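Local coordinates for protein LD10117p (Drosophila melanogaster, PDB 5HJQ) that acts as a GTPase-activating protein for Rab35 in synaptic vesicle protein recycling, with a TBC domain that also binds phosphoinositides, at residues A[285-290]-A[347-351]; A[157-161]-A[191-197]; A[117-123]-A[291-296]. All coordinates share one frame; numbering follows the deposited sequence.

Contact 1. Residues A[285-290]-A[347-351]; sequences QHLVRI and PAKLL
His286 and Pro347 bring the two backbones to within 4.6 Å, CA to CA, where segments 285-290 and 347-351 cross at -48°, their axes 9.5 Å apart at closest approach. This is helix-helix packing inside the all-helical TBC domain: the first turn of helix 347-356 rests against helix 284-297, and the two diverge toward Ile290 and Leu351. Proline suits a first helical turn, where its nitrogen needs no hydrogen to give, and its compact apolar ring serves as a lid. Pro347 CG sits over the centre of the His286 imidazole, a CH-pi contact 3.8 Å from the ring centroid. CG of His286 lies anti to the carbonyl carbon (chi1 -62°), which swings the ring out beneath the proline and lets NE2 hydrogen-bond to Val345 O just ahead of the helix. Leu350 CD2 meets the same ring at its edge. Without the imidazole, as with an alanine here, the Pro347 ring would probably lose its aromatic floor and Val345 O this partner. Farther along, Ile290 CG1 packs on Leu351 CD1 at 3.9 Å, branched chains filling the wedge between the helices. Arg289, held by a salt bridge from NH1 to Asp292 and a hydrogen bond from NH2 to Leu101 O, bends at chi2 and chi3 and sets its CG against Pro347 CB. Leu351 CD2 lies over one face of its guanidinium, 3.7 Å from Arg289 NH2.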
ATOM      1  N   GLN A 285      -9.142   7.638  -3.531  1.00 62.93           N
ATOM      2  CA  GLN A 285      -8.530   8.957  -3.601  1.00 64.85           C
ATOM      3  C   GLN A 285      -7.300   9.123  -2.702  1.00 63.61           C
ATOM      4  O   GLN A 285      -6.299   9.700  -3.117  1.00 58.77           O
ATOM      5  CB  GLN A 285      -9.602   9.972  -3.223  1.00 68.58           C
ATOM      6  CG  GLN A 285     -10.535   9.352  -2.205  1.00 73.93           C
ATOM      7  CD  GLN A 285     -11.769  10.154  -1.922  1.00 82.69           C
ATOM      8  OE1 GLN A 285     -11.708  11.218  -1.307  1.00 86.71           O
ATOM      9  NE2 GLN A 285     -12.917   9.623  -2.329  1.00 82.09           N
ATOM     10  N   HIS A 286      -7.391   8.640  -1.464  1.00 62.60           N
ATOM     11  CA  HIS A 286      -6.283   8.757  -0.512  1.00 56.97           C
ATOM     12  C   HIS A 286      -5.169   7.775  -0.848  1.00 56.28           C
ATOM     13  O   HIS A 286      -3.989   8.120  -0.792  1.00 57.09           O
ATOM     14  CB  HIS A 286      -6.755   8.519   0.928  1.00 62.45           C
ATOM     15  CG  HIS A 286      -7.763   9.513   1.412  1.00 61.53           C
ATOM     16  ND1 HIS A 286      -9.020   9.622   0.859  1.00 65.07           N
ATOM     17  CD2 HIS A 286      -7.707  10.430   2.406  1.00 63.18           C
ATOM     18  CE1 HIS A 286      -9.693  10.569   1.486  1.00 68.17           C
ATOM     19  NE2 HIS A 286      -8.920  11.075   2.431  1.00 63.87           N
ATOM     20  N   LEU A 287      -5.562   6.553  -1.194  1.00 55.38           N
ATOM     21  CA  LEU A 287      -4.624   5.505  -1.594  1.00 54.79           C
ATOM     22  C   LEU A 287      -3.706   5.936  -2.729  1.00 59.78           C
ATOM     23  O   LEU A 287      -2.507   5.654  -2.710  1.00 60.37           O
ATOM     24  CB  LEU A 287      -5.380   4.249  -2.029  1.00 56.22           C
ATOM     25  CG  LEU A 287      -5.830   3.235  -0.986  1.00 63.19           C
ATOM     26  CD1 LEU A 287      -6.538   2.080  -1.671  1.00 58.96           C
ATOM     27  CD2 LEU A 287      -4.633   2.746  -0.198  1.00 64.81           C
ATOM     28  N   VAL A 288      -4.282   6.604  -3.723  1.00 54.95           N
ATOM     29  CA  VAL A 288      -3.543   7.013  -4.912  1.00 53.67           C
ATOM     30  C   VAL A 288      -2.390   7.953  -4.568  1.00 52.36           C
ATOM     31  O   VAL A 288      -1.251   7.723  -4.979  1.00 52.93           O
ATOM     32  CB  VAL A 288      -4.472   7.693  -5.934  1.00 56.57           C
ATOM     33  CG1 VAL A 288      -3.663   8.296  -7.064  1.00 51.43           C
ATOM     34  CG2 VAL A 288      -5.483   6.692  -6.470  1.00 54.33           C
ATOM     35  N   ARG A 289      -2.686   9.003  -3.810  1.00 52.90           N
ATOM     36  CA  ARG A 289      -1.653   9.928  -3.361  1.00 50.41           C
ATOM     37  C   ARG A 289      -0.595   9.204  -2.529  1.00 59.10           C
ATOM     38  O   ARG A 289       0.595   9.506  -2.628  1.00 59.24           O
ATOM     39  CB  ARG A 289      -2.267  11.071  -2.553  1.00 54.64           C
ATOM     40  CG  ARG A 289      -3.132  12.013  -3.367  1.00 53.62           C
ATOM     41  CD  ARG A 289      -2.296  12.831  -4.338  1.00 52.10           C
ATOM     42  NE  ARG A 289      -1.359  13.723  -3.660  1.00 55.47           N
ATOM     43  CZ  ARG A 289      -0.041  13.550  -3.648  1.00 52.31           C
ATOM     44  NH1 ARG A 289       0.500  12.520  -4.283  1.00 55.60           N
ATOM     45  NH2 ARG A 289       0.740  14.410  -3.009  1.00 52.42           N
ATOM     46  N   ILE A 290      -1.032   8.245  -1.716  1.00 52.15           N
ATOM     47  CA  ILE A 290      -0.113   7.437  -0.921  1.00 55.54           C
ATOM     48  C   ILE A 290       0.794   6.602  -1.822  1.00 51.41           C
ATOM     49  O   ILE A 290       2.001   6.517  -1.597  1.00 53.57           O
ATOM     50  CB  ILE A 290      -0.868   6.506   0.053  1.00 57.25           C
ATOM     51  CG1 ILE A 290      -1.579   7.321   1.132  1.00 53.85           C
ATOM     52  CG2 ILE A 290       0.085   5.518   0.705  1.00 53.90           C
ATOM     53  CD1 ILE A 290      -2.370   6.478   2.108  1.00 53.96           C
ATOM     54  N   PRO A 347      -6.845  13.779   1.327  1.00 63.58           N
ATOM     55  CA  PRO A 347      -5.590  13.077   1.043  1.00 61.08           C
ATOM     56  C   PRO A 347      -4.363  13.933   1.340  1.00 63.64           C
ATOM     57  O   PRO A 347      -3.341  13.411   1.788  1.00 64.56           O
ATOM     58  CB  PRO A 347      -5.688  12.775  -0.455  1.00 55.35           C
ATOM     59  CG  PRO A 347      -7.144  12.689  -0.717  1.00 59.88           C
ATOM     60  CD  PRO A 347      -7.785  13.701   0.193  1.00 65.16           C
ATOM     61  N   ALA A 348      -4.475  15.235   1.097  1.00 62.39           N
ATOM     62  CA  ALA A 348      -3.363  16.155   1.303  1.00 62.34           C
ATOM     63  C   ALA A 348      -3.110  16.418   2.789  1.00 58.02           C
ATOM     64  O   ALA A 348      -1.963  16.513   3.220  1.00 57.71           O
ATOM     65  CB  ALA A 348      -3.623  17.461   0.575  1.00 48.94           C
ATOM     66  N   LYS A 349      -4.180  16.554   3.566  1.00 58.42           N
ATOM     67  CA  LYS A 349      -4.048  16.763   5.006  1.00 65.07           C
ATOM     68  C   LYS A 349      -3.568  15.487   5.690  1.00 66.36           C
ATOM     69  O   LYS A 349      -2.861  15.536   6.698  1.00 67.95           O
ATOM     70  CB  LYS A 349      -5.376  17.226   5.611  1.00 63.81           C
ATOM     71  CG  LYS A 349      -5.795  18.622   5.162  1.00 67.31           C
ATOM     72  CD  LYS A 349      -4.711  19.640   5.491  1.00 66.61           C
ATOM     73  CE  LYS A 349      -5.050  21.019   4.955  1.00 60.48           C
ATOM     74  NZ  LYS A 349      -6.326  21.542   5.518  1.00 66.49           N
ATOM     75  N   LEU A 350      -3.962  14.348   5.132  1.00 66.53           N
ATOM     76  CA  LEU A 350      -3.501  13.052   5.610  1.00 63.10           C
ATOM     77  C   LEU A 350      -1.998  12.927   5.410  1.00 65.99           C
ATOM     78  O   LEU A 350      -1.262  12.575   6.334  1.00 66.19           O
ATOM     79  CB  LEU A 350      -4.227  11.922   4.877  1.00 65.79           C
ATOM     80  CG  LEU A 350      -3.886  10.484   5.274  1.00 67.72           C
ATOM     81  CD1 LEU A 350      -4.359  10.197   6.688  1.00 59.67           C
ATOM     82  CD2 LEU A 350      -4.495   9.493   4.290  1.00 55.93           C
ATOM     83  N   LEU A 351      -1.553  13.235   4.197  1.00 60.80           N
ATOM     84  CA  LEU A 351      -0.138  13.161   3.848  1.00 65.89           C
ATOM     85  C   LEU A 351       0.706  14.205   4.573  1.00 66.41           C
ATOM     86  O   LEU A 351       1.898  13.990   4.801  1.00 63.36           O
ATOM     87  CB  LEU A 351       0.050  13.311   2.336  1.00 60.87           C
ATOM     88  CG  LEU A 351       0.178  12.027   1.511  1.00 60.99           C
ATOM     89  CD1 LEU A 351      -1.022  11.116   1.705  1.00 65.53           C
ATOM     90  CD2 LEU A 351       0.368  12.366   0.028  1.00 64.74           C
TER

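Contact 2. Residues A[157-161]-A[191-197]; sequences AFVDA and ITYSPVL
With chi1 at 67°, Phe158 places its CG between its own backbone N and carbonyl carbon, and this crowded position turns the ring toward Ile191, Ser194 and Leu197 in the facing loop. Ile191 turns its CG2 methyl, opposite the backbone nitrogen, to the ring, and keeps the longer CG1 branch beside that nitrogen. Ile191 CG2 lies over one face of the Phe158 ring, offset toward the rim, in a CH-pi contact 3.9 Å from the centroid. Near the ring plane, at the edge, comes Ser194 O, while Leu197 CD1 touches Phe158 CE1 at 4.0 Å. A large, flat apolar side chain suits this place because aliphatic groups from a neighbouring loop and from the start of helix 197-204 converge on it.

Apart from Leu197, which begins helix 197-204, both segments are irregular; this is loop-on-loop packing within the helical TBC domain, away from the phosphoinositide site, and it joins the connections that lead into and out of helix 171-187. A single backbone bond pins the loops: Ser194 N donates to Phe158 O over 3.0 Å, nearly straight at 164°, with the donor tilted from the carbonyl plane. Beside it, Phe158 CA makes a CA-H...O contact of 3.5 Å with Thr192 O. The hydroxyl of Ser194 is engaged by Asn230 O. At the far end Asp160 offers its methylene to the proline: Asp160 CB meets Pro195 CB at 3.5 Å, with Trp276 of helix 274-279 touching both side chains. The carboxylate is occupied close by in sequence, where Asp160 OD1 accepts a hydrogen bond from Thr162 N.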
ATOM      1  N   ALA A 157      -1.214 -19.475  -3.968  1.00 61.42           N
ATOM      2  CA  ALA A 157      -1.545 -19.539  -2.546  1.00 62.88           C
ATOM      3  C   ALA A 157      -1.046 -18.354  -1.720  1.00 62.30           C
ATOM      4  O   ALA A 157      -1.503 -18.158  -0.595  1.00 70.09           O
ATOM      5  CB  ALA A 157      -1.008 -20.834  -1.953  1.00 57.43           C
ATOM      6  N   PHE A 158      -0.121 -17.562  -2.254  1.00 63.88           N
ATOM      7  CA  PHE A 158       0.431 -16.465  -1.462  1.00 60.59           C
ATOM      8  C   PHE A 158      -0.557 -15.307  -1.318  1.00 63.12           C
ATOM      9  O   PHE A 158      -0.357 -14.418  -0.490  1.00 66.93           O
ATOM     10  CB  PHE A 158       1.769 -15.967  -2.044  1.00 59.32           C
ATOM     11  CG  PHE A 158       1.667 -15.299  -3.396  1.00 65.18           C
ATOM     12  CD1 PHE A 158       1.166 -14.008  -3.522  1.00 63.18           C
ATOM     13  CD2 PHE A 158       2.136 -15.937  -4.533  1.00 63.80           C
ATOM     14  CE1 PHE A 158       1.092 -13.393  -4.755  1.00 64.52           C
ATOM     15  CE2 PHE A 158       2.070 -15.319  -5.769  1.00 66.91           C
ATOM     16  CZ  PHE A 158       1.543 -14.049  -5.879  1.00 63.93           C
ATOM     17  N   VAL A 159      -1.617 -15.311  -2.120  1.00 60.66           N
ATOM     18  CA  VAL A 159      -2.604 -14.243  -2.035  1.00 64.85           C
ATOM     19  C   VAL A 159      -3.505 -14.452  -0.825  1.00 69.73           C
ATOM     20  O   VAL A 159      -3.792 -15.585  -0.437  1.00 74.22           O
ATOM     21  CB  VAL A 159      -3.480 -14.147  -3.312  1.00 65.34           C
ATOM     22  CG1 VAL A 159      -2.613 -13.991  -4.555  1.00 63.07           C
ATOM     23  CG2 VAL A 159      -4.388 -15.359  -3.438  1.00 72.55           C
ATOM     24  N   ASP A 160      -3.925 -13.351  -0.214  1.00 69.89           N
ATOM     25  CA  ASP A 160      -4.955 -13.401   0.811  1.00 68.51           C
ATOM     26  C   ASP A 160      -6.293 -13.453   0.094  1.00 68.20           C
ATOM     27  O   ASP A 160      -6.755 -12.445  -0.440  1.00 66.26           O
ATOM     28  CB  ASP A 160      -4.866 -12.184   1.739  1.00 68.00           C
ATOM     29  CG  ASP A 160      -5.787 -12.281   2.944  1.00 65.80           C
ATOM     30  OD1 ASP A 160      -6.834 -12.955   2.867  1.00 68.42           O
ATOM     31  OD2 ASP A 160      -5.460 -11.661   3.978  1.00 69.61           O
ATOM     32  N   ALA A 161      -6.904 -14.634   0.078  1.00 71.91           N
ATOM     33  CA  ALA A 161      -8.170 -14.845  -0.619  1.00 71.81           C
ATOM     34  C   ALA A 161      -9.229 -13.846  -0.164  1.00 70.97           C
ATOM     35  O   ALA A 161     -10.096 -13.445  -0.942  1.00 74.67           O
ATOM     36  CB  ALA A 161      -8.657 -16.268  -0.402  1.00 75.97           C
ATOM     37  N   ILE A 191       8.084 -16.190  -3.360  1.00 60.91           N
ATOM     38  CA  ILE A 191       6.938 -15.511  -2.768  1.00 62.71           C
ATOM     39  C   ILE A 191       5.976 -16.557  -2.223  1.00 68.61           C
ATOM     40  O   ILE A 191       5.298 -17.245  -2.986  1.00 66.93           O
ATOM     41  CB  ILE A 191       6.206 -14.610  -3.775  1.00 62.67           C
ATOM     42  CG1 ILE A 191       7.187 -13.657  -4.459  1.00 62.59           C
ATOM     43  CG2 ILE A 191       5.097 -13.827  -3.082  1.00 59.52           C
ATOM     44  CD1 ILE A 191       6.515 -12.641  -5.355  1.00 56.41           C
ATOM     45  N   THR A 192       5.928 -16.677  -0.899  1.00 64.07           N
ATOM     46  CA  THR A 192       5.126 -17.706  -0.246  1.00 60.29           C
ATOM     47  C   THR A 192       3.926 -17.112   0.488  1.00 60.33           C
ATOM     48  O   THR A 192       2.910 -17.780   0.682  1.00 60.63           O
ATOM     49  CB  THR A 192       5.975 -18.519   0.744  1.00 65.70           C
ATOM     50  OG1 THR A 192       6.532 -17.640   1.729  1.00 66.12           O
ATOM     51  CG2 THR A 192       7.107 -19.223   0.011  1.00 66.07           C
ATOM     52  N   TYR A 193       4.046 -15.851   0.887  1.00 61.10           N
ATOM     53  CA  TYR A 193       2.947 -15.158   1.546  1.00 59.71           C
ATOM     54  C   TYR A 193       3.045 -13.658   1.296  1.00 60.43           C
ATOM     55  O   TYR A 193       3.955 -12.995   1.792  1.00 63.11           O
ATOM     56  CB  TYR A 193       2.944 -15.451   3.050  1.00 63.10           C
ATOM     57  CG  TYR A 193       1.749 -14.880   3.781  1.00 64.45           C
ATOM     58  CD1 TYR A 193       0.480 -15.422   3.604  1.00 66.47           C
ATOM     59  CD2 TYR A 193       1.885 -13.806   4.652  1.00 60.84           C
ATOM     60  CE1 TYR A 193      -0.618 -14.907   4.267  1.00 62.33           C
ATOM     61  CE2 TYR A 193       0.790 -13.285   5.322  1.00 59.75           C
ATOM     62  CZ  TYR A 193      -0.458 -13.842   5.125  1.00 60.66           C
ATOM     63  OH  TYR A 193      -1.553 -13.332   5.784  1.00 60.73           O
ATOM     64  N   SER A 194       2.108 -13.128   0.521  1.00 59.24           N
ATOM     65  CA  SER A 194       2.127 -11.712   0.184  1.00 57.91           C
ATOM     66  C   SER A 194       0.724 -11.168  -0.056  1.00 57.87           C
ATOM     67  O   SER A 194       0.341 -10.914  -1.197  1.00 58.45           O
ATOM     68  CB  SER A 194       3.000 -11.475  -1.048  1.00 59.58           C
ATOM     69  OG  SER A 194       3.157 -10.091  -1.293  1.00 54.20           O
ATOM     70  N   PRO A 195      -0.043 -10.974   1.028  1.00 60.21           N
ATOM     71  CA  PRO A 195      -1.422 -10.480   0.957  1.00 60.13           C
ATOM     72  C   PRO A 195      -1.517  -9.074   0.370  1.00 56.05           C
ATOM     73  O   PRO A 195      -2.609  -8.618   0.039  1.00 54.75           O
ATOM     74  CB  PRO A 195      -1.872 -10.486   2.426  1.00 58.99           C
ATOM     75  CG  PRO A 195      -0.617 -10.426   3.210  1.00 57.18           C
ATOM     76  CD  PRO A 195       0.387 -11.196   2.419  1.00 58.86           C
ATOM     77  N   VAL A 196      -0.379  -8.398   0.259  1.00 55.37           N
ATOM     78  CA  VAL A 196      -0.315  -7.028  -0.238  1.00 55.36           C
ATOM     79  C   VAL A 196      -0.224  -6.965  -1.763  1.00 55.55           C
ATOM     80  O   VAL A 196      -0.635  -5.984  -2.385  1.00 52.38           O
ATOM     81  CB  VAL A 196       0.901  -6.292   0.364  1.00 59.33           C
ATOM     82  CG1 VAL A 196       0.825  -4.812   0.081  1.00 56.59           C
ATOM     83  CG2 VAL A 196       0.992  -6.551   1.874  1.00 59.21           C
ATOM     84  N   LEU A 197       0.314  -8.023  -2.358  1.00 50.99           N
ATOM     85  CA  LEU A 197       0.697  -8.008  -3.763  1.00 58.94           C
ATOM     86  C   LEU A 197      -0.491  -7.779  -4.702  1.00 55.55           C
ATOM     87  O   LEU A 197      -0.401  -6.980  -5.633  1.00 56.74           O
ATOM     88  CB  LEU A 197       1.411  -9.314  -4.114  1.00 57.38           C
ATOM     89  CG  LEU A 197       2.290  -9.314  -5.366  1.00 67.34           C
ATOM     90  CD1 LEU A 197       3.521 -10.190  -5.139  1.00 64.62           C
ATOM     91  CD2 LEU A 197       1.505  -9.777  -6.588  1.00 57.22           C
TER

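Contact 3. Residues A[117-123]-A[291-296]; sequences WPMLCGQ and MDCYFH
Trp117 is gripped in two ways at once, its indole N-H bonded to a buried carboxylate and one face struck by the edge of a phenylalanine. The hydrogen bond from Trp117 NE1 to Asp292 OD1, modelled at a doubtfully short 2.5 Å, lies close to the indole plane and meets the oxygen nearly along its C-O axis, with the carboxylate turned well out of that plane. Asp292 suits this buried place because its other oxygen, OD2, forms salt bridges with Arg289 and Arg113; the two arginines would be expected to stabilise its negative charge. Phe295 approaches the six-membered ring in a T-shaped (edge-to-face) stack, centroids 4.9 Å apart and planes at 77°. With CG anti to the carbonyl carbon (chi1 -70°), Phe295 can put its edge to Trp117 while turning a face to Cys121, whose SG stands 4.0 Å from the ring centroid in a sulfur-aromatic contact. A compact, polarisable thiol fits where the two helices run near, their axes 8.7 Å apart and their directions 30° from parallel. Leu120, one residue before Cys121, packs its CB against Phe295 CB at 4.0 Å.

The amide of Gln123 reaches two acceptors: NE2 donates to Leu120 O at 2.8 Å and, across the contact, to His296 ND1 at 3.0 Å, near the imidazole plane. His296 NE2 is bonded to Lys94 O, and its ring packs on Lys98, a phosphoinositide-binding residue of helix 94-103. Helix 197-204 adds Ile203 against Trp117 and Met291, and helix 210-221 closes over Cys121 and Phe295 with Leu220.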
ATOM      1  N   TRP A 117       4.282   6.614 -12.644  1.00 56.69           N
ATOM      2  CA  TRP A 117       4.413   5.397 -11.842  1.00 57.69           C
ATOM      3  C   TRP A 117       5.327   4.317 -12.440  1.00 57.11           C
ATOM      4  O   TRP A 117       6.106   3.713 -11.702  1.00 57.75           O
ATOM      5  CB  TRP A 117       3.032   4.804 -11.560  1.00 55.74           C
ATOM      6  CG  TRP A 117       2.292   5.520 -10.474  1.00 55.14           C
ATOM      7  CD1 TRP A 117       2.667   6.674  -9.850  1.00 55.67           C
ATOM      8  CD2 TRP A 117       1.059   5.120  -9.870  1.00 53.89           C
ATOM      9  NE1 TRP A 117       1.738   7.019  -8.896  1.00 57.81           N
ATOM     10  CE2 TRP A 117       0.741   6.081  -8.890  1.00 51.70           C
ATOM     11  CE3 TRP A 117       0.189   4.044 -10.068  1.00 53.94           C
ATOM     12  CZ2 TRP A 117      -0.411   6.001  -8.112  1.00 47.18           C
ATOM     13  CZ3 TRP A 117      -0.949   3.962  -9.288  1.00 53.79           C
ATOM     14  CH2 TRP A 117      -1.241   4.937  -8.325  1.00 47.57           C
ATOM     15  N   PRO A 118       5.238   4.053 -13.763  1.00 59.75           N
ATOM     16  CA  PRO A 118       6.173   3.046 -14.287  1.00 54.99           C
ATOM     17  C   PRO A 118       7.640   3.440 -14.125  1.00 59.13           C
ATOM     18  O   PRO A 118       8.503   2.568 -14.011  1.00 57.57           O
ATOM     19  CB  PRO A 118       5.802   2.963 -15.768  1.00 56.77           C
ATOM     20  CG  PRO A 118       4.374   3.348 -15.807  1.00 56.88           C
ATOM     21  CD  PRO A 118       4.224   4.421 -14.769  1.00 51.82           C
ATOM     22  N   MET A 119       7.912   4.739 -14.107  1.00 59.08           N
ATOM     23  CA  MET A 119       9.270   5.227 -13.915  1.00 57.04           C
ATOM     24  C   MET A 119       9.728   5.078 -12.463  1.00 62.38           C
ATOM     25  O   MET A 119      10.836   4.606 -12.198  1.00 65.06           O
ATOM     26  CB  MET A 119       9.375   6.688 -14.343  1.00 56.07           C
ATOM     27  CG  MET A 119      10.752   7.282 -14.126  1.00 66.63           C
ATOM     28  SD  MET A 119      10.877   8.995 -14.673  1.00 74.08           S
ATOM     29  CE  MET A 119       9.701   9.796 -13.583  1.00 69.07           C
ATOM     30  N   LEU A 120       8.877   5.499 -11.530  1.00 55.20           N
ATOM     31  CA  LEU A 120       9.192   5.405 -10.104  1.00 60.78           C
ATOM     32  C   LEU A 120       9.507   3.970  -9.693  1.00 54.73           C
ATOM     33  O   LEU A 120      10.496   3.718  -9.007  1.00 57.19           O
ATOM     34  CB  LEU A 120       8.040   5.947  -9.252  1.00 55.75           C
ATOM     35  CG  LEU A 120       7.692   7.430  -9.404  1.00 57.96           C
ATOM     36  CD1 LEU A 120       6.517   7.795  -8.510  1.00 56.78           C
ATOM     37  CD2 LEU A 120       8.900   8.295  -9.087  1.00 57.85           C
ATOM     38  N   CYS A 121       8.674   3.033 -10.129  1.00 53.45           N
ATOM     39  CA  CYS A 121       8.892   1.624  -9.825  1.00 55.18           C
ATOM     40  C   CYS A 121      10.147   1.092 -10.503  1.00 59.39           C
ATOM     41  O   CYS A 121      10.846   0.244  -9.951  1.00 61.82           O
ATOM     42  CB  CYS A 121       7.681   0.790 -10.244  1.00 55.98           C
ATOM     43  SG  CYS A 121       6.176   1.119  -9.287  1.00 59.41           S
ATOM     44  N   GLY A 122      10.432   1.601 -11.696  1.00 62.34           N
ATOM     45  CA  GLY A 122      11.565   1.127 -12.469  1.00 60.21           C
ATOM     46  C   GLY A 122      12.918   1.516 -11.899  1.00 62.98           C
ATOM     47  O   GLY A 122      13.926   0.869 -12.183  1.00 65.42           O
ATOM     48  N   GLN A 123      12.939   2.566 -11.084  1.00 65.73           N
ATOM     49  CA  GLN A 123      14.192   3.152 -10.609  1.00 67.47           C
ATOM     50  C   GLN A 123      14.942   2.294  -9.589  1.00 68.02           C
ATOM     51  O   GLN A 123      16.097   2.577  -9.274  1.00 77.64           O
ATOM     52  CB  GLN A 123      13.925   4.528  -9.995  1.00 66.96           C
ATOM     53  CG  GLN A 123      13.494   4.471  -8.539  1.00 62.59           C
ATOM     54  CD  GLN A 123      12.997   5.806  -8.019  1.00 65.74           C
ATOM     55  OE1 GLN A 123      13.745   6.783  -7.962  1.00 65.50           O
ATOM     56  NE2 GLN A 123      11.724   5.854  -7.645  1.00 59.68           N
ATOM     57  N   MET A 291       0.209   5.990  -2.845  1.00 52.96           N
ATOM     58  CA  MET A 291       0.983   5.204  -3.803  1.00 56.48           C
ATOM     59  C   MET A 291       2.039   6.040  -4.521  1.00 55.38           C
ATOM     60  O   MET A 291       3.132   5.543  -4.803  1.00 55.75           O
ATOM     61  CB  MET A 291       0.057   4.546  -4.826  1.00 51.96           C
ATOM     62  CG  MET A 291      -0.736   3.362  -4.271  1.00 59.91           C
ATOM     63  SD  MET A 291       0.295   2.105  -3.479  1.00 58.30           S
ATOM     64  CE  MET A 291      -0.161   2.335  -1.766  1.00 57.63           C
ATOM     65  N   ASP A 292       1.709   7.298  -4.808  1.00 50.00           N
ATOM     66  CA  ASP A 292       2.650   8.228  -5.437  1.00 54.15           C
ATOM     67  C   ASP A 292       3.983   8.284  -4.701  1.00 54.60           C
ATOM     68  O   ASP A 292       5.047   8.163  -5.309  1.00 52.32           O
ATOM     69  CB  ASP A 292       2.058   9.640  -5.512  1.00 56.18           C
ATOM     70  CG  ASP A 292       0.963   9.764  -6.553  1.00 55.67           C
ATOM     71  OD1 ASP A 292       0.932   8.942  -7.494  1.00 56.13           O
ATOM     72  OD2 ASP A 292       0.133  10.692  -6.430  1.00 55.67           O
ATOM     73  N   CYS A 293       3.917   8.474  -3.388  1.00 59.81           N
ATOM     74  CA  CYS A 293       5.119   8.563  -2.570  1.00 55.59           C
ATOM     75  C   CYS A 293       5.704   7.185  -2.284  1.00 52.50           C
ATOM     76  O   CYS A 293       6.924   7.007  -2.266  1.00 54.94           O
ATOM     77  CB  CYS A 293       4.813   9.291  -1.261  1.00 54.90           C
ATOM     78  SG  CYS A 293       4.155  10.965  -1.494  1.00 59.79           S
ATOM     79  N   TYR A 294       4.820   6.213  -2.076  1.00 55.98           N
ATOM     80  CA  TYR A 294       5.208   4.841  -1.761  1.00 53.86           C
ATOM     81  C   TYR A 294       6.092   4.216  -2.838  1.00 58.24           C
ATOM     82  O   TYR A 294       7.089   3.563  -2.524  1.00 56.25           O
ATOM     83  CB  TYR A 294       3.954   3.988  -1.549  1.00 55.30           C
ATOM     84  CG  TYR A 294       4.180   2.489  -1.532  1.00 55.17           C
ATOM     85  CD1 TYR A 294       4.698   1.857  -0.408  1.00 49.60           C
ATOM     86  CD2 TYR A 294       3.853   1.705  -2.633  1.00 51.27           C
ATOM     87  CE1 TYR A 294       4.898   0.493  -0.384  1.00 47.82           C
ATOM     88  CE2 TYR A 294       4.051   0.335  -2.619  1.00 52.47           C
ATOM     89  CZ  TYR A 294       4.570  -0.264  -1.482  1.00 55.77           C
ATOM     90  OH  TYR A 294       4.777  -1.624  -1.436  1.00 52.31           O
ATOM     91  N   PHE A 295       5.733   4.431  -4.103  1.00 53.06           N
ATOM     92  CA  PHE A 295       6.489   3.870  -5.223  1.00 55.26           C
ATOM     93  C   PHE A 295       7.873   4.503  -5.355  1.00 58.53           C
ATOM     94  O   PHE A 295       8.697   4.053  -6.153  1.00 59.12           O
ATOM     95  CB  PHE A 295       5.723   4.044  -6.541  1.00 55.04           C
ATOM     96  CG  PHE A 295       4.496   3.185  -6.650  1.00 54.30           C
ATOM     97  CD1 PHE A 295       4.475   1.917  -6.097  1.00 52.05           C
ATOM     98  CD2 PHE A 295       3.362   3.648  -7.298  1.00 52.87           C
ATOM     99  CE1 PHE A 295       3.349   1.122  -6.191  1.00 48.54           C
ATOM    100  CE2 PHE A 295       2.229   2.856  -7.393  1.00 54.33           C
ATOM    101  CZ  PHE A 295       2.224   1.593  -6.834  1.00 52.93           C
ATOM    102  N   HIS A 296       8.122   5.548  -4.572  1.00 57.83           N
ATOM    103  CA  HIS A 296       9.403   6.245  -4.602  1.00 59.63           C
ATOM    104  C   HIS A 296      10.213   5.980  -3.335  1.00 60.58           C
ATOM    105  O   HIS A 296      11.413   5.712  -3.399  1.00 63.48           O
ATOM    106  CB  HIS A 296       9.179   7.748  -4.778  1.00 60.60           C
ATOM    107  CG  HIS A 296      10.442   8.535  -4.964  1.00 64.62           C
ATOM    108  ND1 HIS A 296      11.354   8.251  -5.955  1.00 58.75           N
ATOM    109  CD2 HIS A 296      10.933   9.599  -4.290  1.00 63.03           C
ATOM    110  CE1 HIS A 296      12.363   9.102  -5.878  1.00 63.40           C
ATOM    111  NE2 HIS A 296      12.131   9.932  -4.876  1.00 63.62           N
TER

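From the N terminus, helix 113-122 supplies the first half of contact 3, which is completed only at 291-296, closing a loop of 167 residues. Nested within that loop, contact 2 joins residues 157-161 to 191-197 on either side of helix 171-187. Contact 1 opens at 285-290, before contact 3 closes, and ends at 347-351, so these two cross, whereas contacts 2 and 1 follow in series. Helix 284-297 serves both crossing contacts, its earlier turns bound to helix 347-356 and its later ones to helix 113-122; they touch where Val288 O lies 3.7 Å from Trp117 CZ2. Contact 2 lies about 25 Å from contact 1, centre to centre.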